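Local coordinates for protein peptidase (Yersinia bercovieri, PDB 5NYW) that is of unknown function but belongs to the Ntn-hydrolase clan as an ancestral proteasome beta-subunit homologue (Anbu), and is probably a peptidase, at residues L[64-69]-L[73-78]. Numbering follows the deposited sequence.
Sequences RRCLDP and NLMNVA. With SO4 (sulfate ion), chain B.
The side-chain amide of N73 joins the two segments. Its ND2 donates to two backbone carbonyls of 64-69. ND2 of N73 lies 2.9 Å from R65 O. The same ND2 lies 3.0 Å from D68 O. Both bonds are weak, because the N-H directions are well off the line to the oxygens. R65 and D68 are the first and last residues of a type I beta turn, so one amide group bridges both ends of that turn. R65 O also accepts a hydrogen bond from the backbone N of D68.

The other end of the same amide works within 73-78. N73 OD1 accepts a hydrogen bond from the backbone N of M75 at 2.7 Å, in the carbonyl plane, which makes an Asx turn. CG of N73 lies between its own backbone N and carbonyl carbon (chi1 62°), close to C66. The turn about chi2 (51°) points OD1 at the backbone N of M75 and ND2 at the two carbonyls. N76 answers in the reverse direction: its OD1 accepts a nearly straight bond (172°) from the backbone N of N73 at 2.8 Å.

Packing centres on C66. The amide carbon CG of N73 lies 3.6 Å from C66 CA. C66 SG meets the side chain of M75 at CG, 3.4 Å away, and L74 CB at 3.9 Å. The M75 chain is bent at chi2 and chi3, and CG makes the touch.

The extended R65 chain carries its guanidinium to E93 of helix 80-98, where NH2 makes a salt bridge. Its NE also makes a long, weak bond to sulfate O3, at the guanidinium edge. The sulfate probably comes from the crystallisation liquor.

The contact ties the start of the connection between helix 52-65 and helix 80-98 to its later part. L74 and V77 pack on helix 80-98, and R42 of strand 42-50 bonds to their carbonyl oxygens.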
# COMPACT_ATOMS: atom_id res chain seq x y z
N ARG L 64 7.30 31.39 21.45
CA ARG L 64 5.90 31.77 21.34
C ARG L 64 5.00 30.90 22.22
O ARG L 64 4.08 31.40 22.88
CB ARG L 64 5.44 31.68 19.87
CG ARG L 64 4.91 32.97 19.26
CD ARG L 64 3.60 33.38 19.89
NE ARG L 64 2.84 32.23 20.38
CZ ARG L 64 1.72 32.29 21.10
NH1 ARG L 64 1.12 31.17 21.50
NH2 ARG L 64 1.21 33.47 21.43
N ARG L 65 5.29 29.61 22.25
CA ARG L 65 4.48 28.67 23.01
C ARG L 65 4.69 28.77 24.53
O ARG L 65 3.87 28.28 25.30
CB ARG L 65 4.75 27.26 22.51
CG ARG L 65 4.14 27.01 21.14
CD ARG L 65 4.67 25.76 20.47
NE ARG L 65 4.12 25.63 19.12
CZ ARG L 65 4.53 24.73 18.23
NH1 ARG L 65 5.50 23.88 18.53
NH2 ARG L 65 3.98 24.71 17.04
N CYS L 66 5.79 29.38 24.95
CA CYS L 66 6.03 29.64 26.37
C CYS L 66 5.05 30.66 26.95
O CYS L 66 4.91 30.77 28.18
CB CYS L 66 7.46 30.12 26.58
SG CYS L 66 8.67 28.78 26.71
N LEU L 67 4.43 31.46 26.09
CA LEU L 67 3.45 32.46 26.52
C LEU L 67 2.04 31.88 26.61
O LEU L 67 1.12 32.56 27.05
CB LEU L 67 3.46 33.67 25.58
CG LEU L 67 4.76 34.46 25.51
CD1 LEU L 67 4.63 35.57 24.49
CD2 LEU L 67 5.10 35.00 26.88
N ASP L 68 1.90 30.63 26.18
CA ASP L 68 0.62 29.91 26.19
C ASP L 68 0.67 28.80 27.23
O ASP L 68 1.25 27.75 26.99
CB ASP L 68 0.35 29.33 24.79
CG ASP L 68 -0.96 28.57 24.71
OD1 ASP L 68 -1.74 28.57 25.69
OD2 ASP L 68 -1.23 27.97 23.64
N PRO L 69 0.01 29.02 28.38
CA PRO L 69 0.03 28.09 29.51
C PRO L 69 -0.86 26.88 29.32
O PRO L 69 -0.78 25.91 30.08
CB PRO L 69 -0.50 28.94 30.68
CG PRO L 69 -0.43 30.36 30.20
CD PRO L 69 -0.65 30.28 28.73
N ASN L 73 4.95 23.50 27.15
CA ASN L 73 6.04 24.35 26.66
C ASN L 73 7.25 24.26 27.58
O ASN L 73 7.18 23.62 28.63
CB ASN L 73 5.59 25.81 26.53
CG ASN L 73 5.18 26.44 27.85
OD1 ASN L 73 5.92 26.38 28.84
ND2 ASN L 73 4.00 27.04 27.88
N LEU L 74 8.33 24.93 27.21
CA LEU L 74 9.59 24.82 27.95
C LEU L 74 9.51 25.40 29.36
O LEU L 74 10.40 25.19 30.17
CB LEU L 74 10.72 25.50 27.16
CG LEU L 74 11.22 24.73 25.93
CD1 LEU L 74 12.30 25.49 25.17
CD2 LEU L 74 11.78 23.38 26.37
N MET L 75 8.43 26.12 29.67
CA MET L 75 8.27 26.70 31.00
C MET L 75 7.51 25.79 31.96
O MET L 75 7.58 25.97 33.17
CB MET L 75 7.60 28.06 30.90
CG MET L 75 8.45 29.00 30.08
SD MET L 75 10.12 29.20 30.74
CE MET L 75 9.80 30.28 32.13
N ASN L 76 6.74 24.85 31.41
CA ASN L 76 5.97 23.93 32.24
C ASN L 76 6.36 22.43 32.13
O ASN L 76 5.69 21.59 32.71
CB ASN L 76 4.47 24.10 31.96
CG ASN L 76 4.10 23.81 30.52
OD1 ASN L 76 4.67 22.93 29.87
ND2 ASN L 76 3.12 24.56 30.01
N VAL L 77 7.42 22.10 31.39
CA VAL L 77 7.91 20.71 31.41
C VAL L 77 8.54 20.49 32.79
O VAL L 77 9.17 21.38 33.36
CB VAL L 77 8.96 20.39 30.29
CG1 VAL L 77 8.30 20.38 28.92
CG2 VAL L 77 10.13 21.36 30.31
N ALA L 78 8.31 19.30 33.35
CA ALA L 78 8.75 19.00 34.72
C ALA L 78 10.25 18.72 34.83
O ALA L 78 10.86 18.99 35.86
CB ALA L 78 7.95 17.83 35.28
S SO4 B . 0.67 27.28 18.49
O1 SO4 B . 0.65 25.82 18.59
O2 SO4 B . 0.79 27.86 19.84
O3 SO4 B . 1.80 27.74 17.68
O4 SO4 B . -0.59 27.71 17.87